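Local structure of Alpha/beta hydrolase fold protein (Chitinophaga pinensis, 4PW0) at residues A[83-86]-A[87-91]; A[160-164]-A[165-169]; A[185-188]-A[189-192]; A[228-231]-A[232-236]. The protein is probably a hydrolase of the alpha/beta hydrolase fold, with a likely Ser-His-Asp triad and a substrate that is not known. One frame throughout, in Å; residues are numbered along the deposited sequence. Where two conformers were deposited one is given.

Contact 1. Residues A[83-86]-A[87-91]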
loop_
_atom_site.group_PDB
_atom_site.type_symbol
_atom_site.label_atom_id
_atom_site.label_comp_id
_atom_site.label_asym_id
_atom_site.label_seq_id
_atom_site.Cartn_x
_atom_site.Cartn_y
_atom_site.Cartn_z
ATOM N N ASP A 83 -1.375 -29.935 -15.094
ATOM C CA ASP A 83 -1.042 -28.897 -16.055
ATOM C C ASP A 83 -1.906 -27.637 -15.979
ATOM O O ASP A 83 -1.885 -26.823 -16.898
ATOM C CB ASP A 83 -1.016 -29.462 -17.489
ATOM C CG ASP A 83 -2.378 -29.776 -18.036
ATOM O OD1 ASP A 83 -3.386 -29.604 -17.336
ATOM O OD2 ASP A 83 -2.432 -30.227 -19.222
ATOM N N ASN A 84 -2.660 -27.489 -14.892
ATOM C CA ASN A 84 -3.629 -26.414 -14.787
ATOM C C ASN A 84 -3.855 -26.011 -13.332
ATOM O O ASN A 84 -3.797 -26.834 -12.400
ATOM C CB ASN A 84 -4.953 -26.860 -15.452
ATOM C CG ASN A 84 -5.621 -28.042 -14.763
ATOM O OD1 ASN A 84 -6.501 -27.885 -13.922
ATOM N ND2 ASN A 84 -5.157 -29.242 -15.092
ATOM N N VAL A 85 -4.200 -24.728 -13.161
ATOM C CA VAL A 85 -4.425 -24.161 -11.840
ATOM C C VAL A 85 -5.578 -24.840 -11.099
ATOM O O VAL A 85 -5.495 -25.033 -9.879
ATOM C CB VAL A 85 -4.619 -22.624 -11.929
ATOM C CG1 VAL A 85 -5.191 -22.067 -10.642
ATOM C CG2 VAL A 85 -3.281 -21.950 -12.281
ATOM N N ALA A 86 -6.667 -25.176 -11.802
ATOM C CA ALA A 86 -7.777 -25.767 -11.105
ATOM C C ALA A 86 -7.388 -27.054 -10.392
ATOM O O ALA A 86 -7.799 -27.279 -9.252
ATOM C CB ALA A 86 -8.945 -26.021 -12.072
ATOM N N ALA A 87 -6.623 -27.902 -11.065
ATOM C CA ALA A 87 -6.156 -29.144 -10.438
ATOM C C ALA A 87 -5.173 -28.907 -9.300
ATOM O O ALA A 87 -5.191 -29.567 -8.285
ATOM C CB ALA A 87 -5.557 -30.076 -11.487
HETATM N N MSE A 88 -4.288 -27.910 -9.492
HETATM C CA MSE A 88 -3.384 -27.562 -8.389
HETATM C C MSE A 88 -4.097 -27.095 -7.164
HETATM O O MSE A 88 -3.663 -27.342 -6.031
HETATM C CB MSE A 88 -2.417 -26.468 -8.836
HETATM C CG MSE A 88 -1.486 -26.939 -9.952
HETATM SE SE MSE A 88 -0.320 -25.457 -10.520
HETATM C CE MSE A 88 0.515 -26.354 -11.991
ATOM N N THR A 89 -5.224 -26.421 -7.363
ATOM C CA THR A 89 -6.065 -25.946 -6.281
ATOM C C THR A 89 -6.743 -27.137 -5.580
ATOM O O THR A 89 -6.756 -27.180 -4.360
ATOM C CB THR A 89 -7.120 -24.942 -6.800
ATOM O OG1 THR A 89 -6.469 -23.859 -7.485
ATOM C CG2 THR A 89 -7.925 -24.384 -5.660
ATOM N N ALA A 90 -7.284 -28.080 -6.364
ATOM C CA ALA A 90 -7.893 -29.281 -5.779
ATOM C C ALA A 90 -6.882 -30.088 -4.970
ATOM O O ALA A 90 -7.165 -30.561 -3.847
ATOM C CB ALA A 90 -8.471 -30.160 -6.903
ATOM N N ASP A 91 -5.663 -30.192 -5.504
ATOM C CA ASP A 91 -4.595 -30.909 -4.812
ATOM C C ASP A 91 -4.211 -30.216 -3.503
ATOM O O ASP A 91 -4.070 -30.832 -2.436
ATOM C CB ASP A 91 -3.368 -31.092 -5.693
ATOM C CG ASP A 91 -3.628 -31.992 -6.929
ATOM O OD1 ASP A 91 -4.629 -32.810 -6.886
ATOM O OD2 ASP A 91 -2.843 -31.926 -7.910
#
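Asn84 OD1 accepts the backbone N-H of Ala87 at 2.9 Å, three residues on, and this side-chain bond caps the first turn of helix 85-98. The donor stands 44° out of the amide plane, not on a lone pair of OD1. CG of Asn84 sits between its own backbone N and carbonyl carbon (chi1 64°), which brings the amide back over the start of the helix; OD1 also lies 3.4 Å from Ala87 CB. The backbone O of Asn84 begins the i to i+4 ladder by accepting from Met88 N at 3.1 Å. Asn84 is therefore the N-cap of the helix that follows strand 66-69 in this alpha/beta hydrolase fold. At the next residue, Val85 O takes two donors from Thr89: the backbone N at 2.9 Å and, from above the carbonyl plane, OG1 at 2.8 Å. Outside this first shell, Asn84 ND2 donates to Asp83 OD1 at 2.9 Å, nearly straight (168°) and in the amide plane, which fixes the flip of the amide and keeps OD1 turned to the helix. An alanine at Asn84 would remove both amide bonds and is likely to leave the N-H of Ala87 without its cap and Asp83 without this partner. Helix 111-122 packs against Thr89 through Ile115, Tyr118 and Met119, while Trp210 of helix 197-212 meets Val85.

Contact 2. Residues A[160-164]-A[165-169]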
loop_
_atom_site.group_PDB
_atom_site.type_symbol
_atom_site.label_atom_id
_atom_site.label_comp_id
_atom_site.label_asym_id
_atom_site.label_seq_id
_atom_site.Cartn_x
_atom_site.Cartn_y
_atom_site.Cartn_z
ATOM N N GLU A 160 22.048 -14.282 -12.754
ATOM C CA GLU A 160 21.412 -13.424 -13.759
ATOM C C GLU A 160 19.985 -13.866 -14.058
ATOM O O GLU A 160 19.127 -12.941 -14.272
ATOM C CB GLU A 160 22.217 -13.372 -15.065
ATOM C CG GLU A 160 23.429 -12.452 -14.978
ATOM C CD GLU A 160 23.063 -10.985 -14.764
ATOM O OE1 GLU A 160 22.205 -10.483 -15.499
ATOM O OE2 GLU A 160 23.625 -10.349 -13.904
ATOM N N ARG A 161 19.700 -15.149 -14.047
ATOM C CA ARG A 161 18.344 -15.621 -14.253
ATOM C C ARG A 161 17.429 -15.081 -13.126
ATOM O O ARG A 161 16.305 -14.600 -13.376
ATOM C CB ARG A 161 18.290 -17.148 -14.333
ATOM C CG ARG A 161 16.973 -17.722 -14.809
ATOM C CD ARG A 161 16.937 -19.247 -14.801
ATOM N NE ARG A 161 17.577 -19.902 -15.975
ATOM C CZ ARG A 161 17.550 -21.229 -16.198
ATOM N NH1 ARG A 161 16.789 -22.026 -15.469
ATOM N NH2 ARG A 161 18.154 -21.758 -17.254
ATOM N N PHE A 162 17.898 -15.194 -11.877
ATOM C CA PHE A 162 17.160 -14.711 -10.710
ATOM C C PHE A 162 16.911 -13.196 -10.791
ATOM O O PHE A 162 15.768 -12.755 -10.573
ATOM C CB PHE A 162 17.984 -15.057 -9.474
ATOM C CG PHE A 162 17.282 -14.755 -8.153
ATOM C CD1 PHE A 162 16.279 -15.567 -7.676
ATOM C CD2 PHE A 162 17.643 -13.678 -7.415
ATOM C CE1 PHE A 162 15.666 -15.304 -6.449
ATOM C CE2 PHE A 162 17.060 -13.415 -6.187
ATOM C CZ PHE A 162 16.064 -14.218 -5.709
ATOM N N LEU A 163 17.926 -12.404 -11.137
ATOM C CA LEU A 163 17.752 -10.956 -11.215
ATOM C C LEU A 163 16.842 -10.606 -12.381
ATOM O O LEU A 163 15.991 -9.687 -12.261
ATOM C CB LEU A 163 19.073 -10.233 -11.325
ATOM C CG LEU A 163 20.011 -10.391 -10.102
ATOM C CD1 LEU A 163 21.286 -9.613 -10.333
ATOM C CD2 LEU A 163 19.373 -9.922 -8.823
ATOM N N PHE A 164 16.950 -11.339 -13.479
ATOM C CA PHE A 164 16.093 -11.093 -14.659
ATOM C C PHE A 164 14.625 -11.310 -14.336
ATOM O O PHE A 164 13.758 -10.524 -14.761
ATOM C CB PHE A 164 16.551 -11.956 -15.855
ATOM C CG PHE A 164 15.640 -11.880 -17.056
ATOM C CD1 PHE A 164 15.756 -10.816 -17.911
ATOM C CD2 PHE A 164 14.705 -12.821 -17.311
ATOM C CE1 PHE A 164 14.888 -10.713 -18.988
ATOM C CE2 PHE A 164 13.858 -12.741 -18.417
ATOM C CZ PHE A 164 13.960 -11.674 -19.231
ATOM N N ILE A 165 14.316 -12.412 -13.663
ATOM C CA ILE A 165 12.959 -12.737 -13.352
ATOM C C ILE A 165 12.379 -11.857 -12.268
ATOM O O ILE A 165 11.168 -11.591 -12.305
ATOM C CB ILE A 165 12.826 -14.236 -12.983
ATOM C CG1 ILE A 165 13.076 -15.094 -14.228
ATOM C CG2 ILE A 165 11.495 -14.564 -12.339
ATOM C CD1 ILE A 165 12.025 -15.058 -15.336
ATOM N N PHE A 166 13.154 -11.522 -11.252
ATOM C CA PHE A 166 12.590 -10.962 -10.028
ATOM C C PHE A 166 12.861 -9.495 -9.747
ATOM O O PHE A 166 12.196 -8.879 -8.899
ATOM C CB PHE A 166 12.968 -11.785 -8.789
ATOM C CG PHE A 166 12.348 -13.153 -8.762
ATOM C CD1 PHE A 166 10.995 -13.335 -8.612
ATOM C CD2 PHE A 166 13.147 -14.296 -8.847
ATOM C CE1 PHE A 166 10.448 -14.585 -8.541
ATOM C CE2 PHE A 166 12.603 -15.532 -8.809
ATOM C CZ PHE A 166 11.233 -15.704 -8.646
ATOM N N PHE A 167 13.854 -8.901 -10.412
ATOM C CA PHE A 167 14.339 -7.564 -10.030
ATOM C C PHE A 167 14.356 -6.562 -11.197
ATOM O O PHE A 167 14.319 -6.984 -12.350
ATOM C CB PHE A 167 15.709 -7.662 -9.295
ATOM C CG PHE A 167 15.555 -8.333 -7.957
ATOM C CD1 PHE A 167 15.556 -9.722 -7.849
ATOM C CD2 PHE A 167 15.271 -7.570 -6.852
ATOM C CE1 PHE A 167 15.243 -10.308 -6.651
ATOM C CE2 PHE A 167 14.968 -8.178 -5.644
ATOM C CZ PHE A 167 14.960 -9.542 -5.569
ATOM N N GLU A 168 14.414 -5.286 -10.845
ATOM C CA GLU A 168 14.565 -4.218 -11.813
ATOM C C GLU A 168 16.015 -4.093 -12.244
ATOM O O GLU A 168 16.896 -4.808 -11.745
ATOM C CB GLU A 168 13.991 -2.907 -11.261
ATOM C CG GLU A 168 12.666 -2.484 -11.881
ATOM C CD GLU A 168 12.738 -1.983 -13.322
ATOM O OE1 GLU A 168 11.700 -1.513 -13.871
ATOM O OE2 GLU A 168 13.847 -1.996 -13.933
ATOM N N GLN A 169 16.263 -3.164 -13.151
ATOM C CA GLN A 169 17.566 -3.061 -13.790
ATOM C C GLN A 169 18.585 -2.228 -13.014
ATOM O O GLN A 169 19.810 -2.337 -13.257
ATOM C CB GLN A 169 17.386 -2.526 -15.215
ATOM C CG GLN A 169 16.637 -3.504 -16.110
ATOM C CD GLN A 169 16.476 -3.026 -17.532
ATOM O OE1 GLN A 169 16.567 -1.839 -17.815
ATOM N NE2 GLN A 169 16.237 -3.962 -18.446
HETATM O O HOH W 1 17.638 -7.270 -12.802
HETATM O O HOH W 2 12.336 -8.064 -13.933
#
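Phe162 and Phe166 meet one helical turn apart, and following Phe162 outward shows how the end of helix 158-166 is filled. The bond from CA to CB points away from residues 165-169, but CG, opposite the backbone N (chi1 -174°), swings the ring back toward the C-terminal end of the helix. On one branch CD1 lies 3.6 Å from Phe166 CD2, and CE1 meets the same atom. On the other branch CE2 reaches Phe167 CE1, also at 3.6 Å, while CZ is a little more distant from that atom. Both ring pairs are oblique: the planes of Phe162 and Phe166 are inclined by 57° with centroids 5.2 Å apart, and those of Phe162 and Phe167 by 39°. An alanine in place of Phe162 would probably open a gap between the rings of Phe166 and Phe167 and let both shift. Leu163 CD2 adds a contact at 3.9 Å with Phe167 CD1, and Ile165 CG2 lies over the centre of one face of the Phe166 ring. Phe166 N donates to Phe162 O, and Phe167 N to Leu163 O, the latter at 2.9 Å, after which Phe167 leaves helical geometry. A water donates to both Phe164 O and Phe167 O, bridging the exit. Farther out, Phe166 makes edge-to-face pairs with His44 and Tyr266, and Leu181 of helix 171-184 touches Phe162. The three phenylalanines form an aromatic cluster at a helix C-terminus, and Phe166 extends it to the probable Ser-His-Asp site of this alpha/beta hydrolase.

Contact 3. Residues A[185-188]-A[189-192]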
loop_
_atom_site.group_PDB
_atom_site.type_symbol
_atom_site.label_atom_id
_atom_site.label_comp_id
_atom_site.label_asym_id
_atom_site.label_seq_id
_atom_site.Cartn_x
_atom_site.Cartn_y
_atom_site.Cartn_z
ATOM N N TYR A 185 20.279 -18.624 1.216
ATOM C CA TYR A 185 21.408 -19.466 1.678
ATOM C C TYR A 185 21.281 -19.908 3.143
ATOM O O TYR A 185 22.025 -20.823 3.602
ATOM C CB TYR A 185 22.716 -18.758 1.423
ATOM C CG TYR A 185 24.065 -19.530 1.386
ATOM C CD1 TYR A 185 24.302 -20.521 0.446
ATOM C CD2 TYR A 185 25.123 -19.154 2.208
ATOM C CE1 TYR A 185 25.554 -21.159 0.359
ATOM C CE2 TYR A 185 26.363 -19.778 2.129
ATOM C CZ TYR A 185 26.566 -20.793 1.240
ATOM O OH TYR A 185 27.823 -21.425 1.134
ATOM N N GLU A 186 20.433 -19.234 3.872
ATOM C CA GLU A 186 20.334 -19.401 5.304
ATOM C C GLU A 186 19.914 -20.800 5.716
ATOM O O GLU A 186 20.409 -21.276 6.764
ATOM C CB GLU A 186 19.397 -18.380 5.944
ATOM C CG GLU A 186 19.573 -18.336 7.469
ATOM C CD GLU A 186 18.344 -18.132 8.254
ATOM O OE1 GLU A 186 17.246 -18.327 7.739
ATOM O OE2 GLU A 186 18.477 -17.779 9.424
ATOM N N ARG A 187 19.066 -21.459 4.913
ATOM C CA ARG A 187 18.652 -22.826 5.214
ATOM C C ARG A 187 19.812 -23.694 4.870
ATOM O O ARG A 187 20.104 -23.957 3.675
ATOM C CB ARG A 187 17.384 -23.223 4.421
ATOM C CG ARG A 187 16.860 -24.633 4.594
ATOM C CD ARG A 187 15.844 -24.793 5.701
ATOM N NE ARG A 187 15.501 -26.200 5.905
ATOM C CZ ARG A 187 14.580 -26.597 6.778
ATOM N NH1 ARG A 187 13.927 -25.729 7.526
ATOM N NH2 ARG A 187 14.314 -27.877 6.876
ATOM N N THR A 188 20.436 -24.239 5.920
ATOM C CA THR A 188 21.638 -25.067 5.721
ATOM C C THR A 188 21.370 -26.567 5.709
ATOM O O THR A 188 22.072 -27.362 5.093
ATOM C CB THR A 188 22.647 -24.819 6.834
ATOM O OG1 THR A 188 22.070 -25.139 8.112
ATOM C CG2 THR A 188 23.086 -23.382 6.829
ATOM N N THR A 189 20.320 -26.955 6.411
ATOM C CA THR A 189 20.104 -28.324 6.763
ATOM C C THR A 189 18.722 -28.829 6.323
ATOM O O THR A 189 17.730 -28.064 6.480
ATOM C CB THR A 189 20.287 -28.400 8.277
ATOM O OG1 THR A 189 21.590 -27.851 8.602
ATOM C CG2 THR A 189 20.173 -29.802 8.754
ATOM N N ASP A 190 18.601 -30.061 5.850
ATOM C CA ASP A 190 17.280 -30.658 5.518
ATOM C C ASP A 190 16.583 -29.782 4.480
ATOM O O ASP A 190 15.447 -29.364 4.645
ATOM C CB ASP A 190 16.435 -30.780 6.808
ATOM C CG ASP A 190 15.089 -31.522 6.664
ATOM O OD1 ASP A 190 14.960 -32.385 5.778
ATOM O OD2 ASP A 190 14.160 -31.255 7.548
ATOM N N ARG A 191 17.325 -29.489 3.422
ATOM C CA ARG A 191 16.822 -28.659 2.316
ATOM C C ARG A 191 15.919 -29.488 1.425
ATOM O O ARG A 191 15.976 -30.716 1.424
ATOM C CB ARG A 191 18.008 -28.017 1.552
ATOM C CG ARG A 191 18.588 -26.730 2.193
ATOM C CD ARG A 191 19.581 -25.914 1.317
ATOM N NE ARG A 191 18.976 -24.898 0.397
ATOM C CZ ARG A 191 18.917 -23.559 0.571
ATOM N NH1 ARG A 191 19.501 -22.934 1.567
ATOM N NH2 ARG A 191 18.312 -22.779 -0.361
ATOM N N ASP A 192 15.029 -28.768 0.694
ATOM C CA ASP A 192 14.145 -29.419 -0.255
ATOM C C ASP A 192 14.940 -29.828 -1.505
ATOM O O ASP A 192 16.091 -29.370 -1.709
ATOM C CB ASP A 192 13.029 -28.435 -0.594
ATOM C CG ASP A 192 11.792 -29.068 -1.139
ATOM O OD1 ASP A 192 11.772 -30.289 -1.432
ATOM O OD2 ASP A 192 10.794 -28.274 -1.224
#
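The guanidinium of Arg187 receives Asp190 O at its edge, where NH2 donates at 2.9 Å with an angle of 158° and the oxygen lies near the guanidinium plane. From the carbonyl's side the approach is less regular, since NH2 stands above the plane of that C=O. NE adds a weak bond to the same oxygen at 3.4 Å. The second guanidinium, of Arg191, is turned 77° to the first and presents an edge to Arg187 O; the NH1-O separation of 2.4 Å is too short for a reliable length, and Arg191 was modelled in two conformers, which leaves this contact doubtful. The two arginines slide past each other in opposite directions, touching through Arg187 CG and Arg191 CG at 3.6 Å. Residues 185-192 belong to the irregular loop between helix 171-184 and helix 197-212, and the Arg187 bonds to Asp190 O link the two sides of its turn. Arg187 is bent at chi2 (91°), which turns its guanidinium toward the 189-190 backbone. Its NH2 also forms a salt bridge with Asp190 OD2 at 3.4 Å, while NH1 donates to the backbone oxygens of His11 and Ala14, tying the loop to the N-terminal segment. OD2 of Asp190 has a second partner in Thr16 N. The hydroxyls of the exposed Thr188 and Thr189 are hydrogen-bonded, OG1 to OG1, at 2.8 Å; either could donate. NH2 of Arg191 reaches back to Leu184 O, at the end of helix 171-184.

Contact 4. Residues A[228-231]-A[232-236]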
loop_
_atom_site.group_PDB
_atom_site.type_symbol
_atom_site.label_atom_id
_atom_site.label_comp_id
_atom_site.label_asym_id
_atom_site.label_seq_id
_atom_site.Cartn_x
_atom_site.Cartn_y
_atom_site.Cartn_z
ATOM N N VAL A 228 -3.169 -6.946 -2.073
ATOM C CA VAL A 228 -2.482 -7.194 -3.351
ATOM C C VAL A 228 -1.178 -6.386 -3.294
ATOM O O VAL A 228 -1.217 -5.176 -3.090
ATOM C CB VAL A 228 -3.321 -6.724 -4.542
ATOM C CG1 VAL A 228 -2.571 -6.954 -5.830
ATOM C CG2 VAL A 228 -4.694 -7.401 -4.603
ATOM N N VAL A 229 -0.056 -7.067 -3.529
ATOM C CA VAL A 229 1.275 -6.435 -3.521
ATOM C C VAL A 229 1.950 -6.664 -4.880
ATOM O O VAL A 229 1.910 -7.764 -5.467
ATOM C CB VAL A 229 2.151 -7.034 -2.410
ATOM C CG1 VAL A 229 3.596 -6.538 -2.480
ATOM C CG2 VAL A 229 1.546 -6.741 -1.050
ATOM N N GLN A 230 2.586 -5.613 -5.382
ATOM C CA GLN A 230 3.300 -5.689 -6.657
ATOM C C GLN A 230 4.392 -4.625 -6.696
ATOM O O GLN A 230 4.330 -3.645 -5.946
ATOM C CB GLN A 230 2.266 -5.536 -7.778
ATOM C CG GLN A 230 2.754 -5.623 -9.214
ATOM C CD GLN A 230 3.527 -6.887 -9.489
ATOM O OE1 GLN A 230 4.677 -7.017 -9.035
ATOM N NE2 GLN A 230 2.968 -7.809 -10.245
ATOM N N GLY A 231 5.395 -4.843 -7.546
ATOM C CA GLY A 231 6.407 -3.840 -7.769
ATOM C C GLY A 231 6.035 -2.883 -8.903
ATOM O O GLY A 231 5.068 -3.108 -9.611
ATOM N N SER A 232 6.862 -1.861 -9.106
ATOM C CA SER A 232 6.610 -0.871 -10.130
ATOM C C SER A 232 6.617 -1.431 -11.543
ATOM O O SER A 232 5.928 -0.885 -12.420
ATOM C CB SER A 232 7.629 0.262 -10.008
ATOM O OG SER A 232 8.980 -0.208 -10.071
ATOM N N ASN A 233 7.369 -2.497 -11.819
ATOM C CA ASN A 233 7.437 -3.065 -13.167
ATOM C C ASN A 233 7.679 -4.567 -13.171
ATOM O O ASN A 233 8.792 -5.044 -13.351
ATOM C CB ASN A 233 8.486 -2.357 -14.002
ATOM C CG ASN A 233 8.533 -2.869 -15.394
ATOM O OD1 ASN A 233 7.566 -3.419 -15.954
ATOM N ND2 ASN A 233 9.736 -2.710 -15.982
ATOM N N ASP A 234 6.594 -5.320 -12.991
ATOM C CA ASP A 234 6.616 -6.775 -13.078
ATOM C C ASP A 234 6.413 -7.121 -14.573
ATOM O O ASP A 234 5.325 -6.992 -15.118
ATOM C CB ASP A 234 5.531 -7.402 -12.207
ATOM C CG ASP A 234 5.486 -8.895 -12.288
ATOM O OD1 ASP A 234 5.977 -9.478 -13.261
ATOM O OD2 ASP A 234 4.909 -9.519 -11.333
ATOM N N GLU A 235 7.515 -7.492 -15.233
ATOM C CA GLU A 235 7.503 -7.863 -16.657
ATOM C C GLU A 235 6.654 -9.098 -16.977
ATOM O O GLU A 235 6.087 -9.230 -18.074
ATOM C CB GLU A 235 8.954 -8.123 -17.154
ATOM C CG GLU A 235 9.039 -8.461 -18.637
ATOM C CD GLU A 235 10.430 -8.505 -19.279
ATOM O OE1 GLU A 235 11.475 -8.648 -18.598
ATOM O OE2 GLU A 235 10.450 -8.404 -20.542
HETATM N N MSE A 236 6.622 -10.052 -16.042
HETATM C CA MSE A 236 5.913 -11.300 -16.247
HETATM C C MSE A 236 4.401 -11.109 -16.220
HETATM O O MSE A 236 3.681 -11.726 -17.001
HETATM C CB MSE A 236 6.361 -12.273 -15.134
HETATM C CG MSE A 236 5.697 -13.636 -15.240
HETATM SE SE MSE A 236 6.151 -14.782 -13.724
HETATM C CE MSE A 236 8.062 -14.873 -14.015
#
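Gln230 NE2 donates to Asp234 OD2 at 2.8 Å, the hydrogen bond that links residues 228-231 to 232-236, the loop after the strand. The bond is bent and meets OD2 on its anti side, 27° out of the carboxylate plane. Amide and carboxylate planes are 85° apart, so the Gln230 amide lies across the Asp234 side chain, with OE1 and NE2 both 3.3 Å from Asp234 CB. The other end of the amide is fixed too: OE1 accepts Gly231 N at 2.7 Å, in the carbonyl plane and on a lone pair. A bend at chi2 (54°) curls Gln230 back to reach its own following N-H. This loop, at the C-terminal end of strand 226-231 and next to the edge of the sheet, is where alpha/beta hydrolases commonly carry the triad acid, and Asp234 probably fills that role, since OD2 also bonds to His262 ND1. Its other oxygen, OD1, takes Met237 N and, weakly, Met236 N at 2.9 Å, so backbone and side-chain donors together hold the carboxylate's orientation. Thr239 OG1 is bonded to both Gly231 O and Asp234 N. By packing, Ser232 touches Phe246 of the second subunit, and Met236 reaches Ser110 and His262.

From the N terminus, contact 1 opens helix 85-98, after strand 66-69, and the chain then runs through the middle strands before contact 2 ends helix 158-166. Contact 3 lies in the loop between helices 171-184 and 197-212, and contact 4 turns off strand 226-231. The four lie in series, none nesting in or crossing another, and each closes only a local turn. Contacts 2 and 4 alone touch, through Glu168 OE1 and Asn233 ND2 (3.1 Å, a probable hydrogen bond) and Ile165 packing on Met236, tying the helical region to the loop of the probable triad acid. Contact 1 stays about 12 Å from contact 4, nearest atoms.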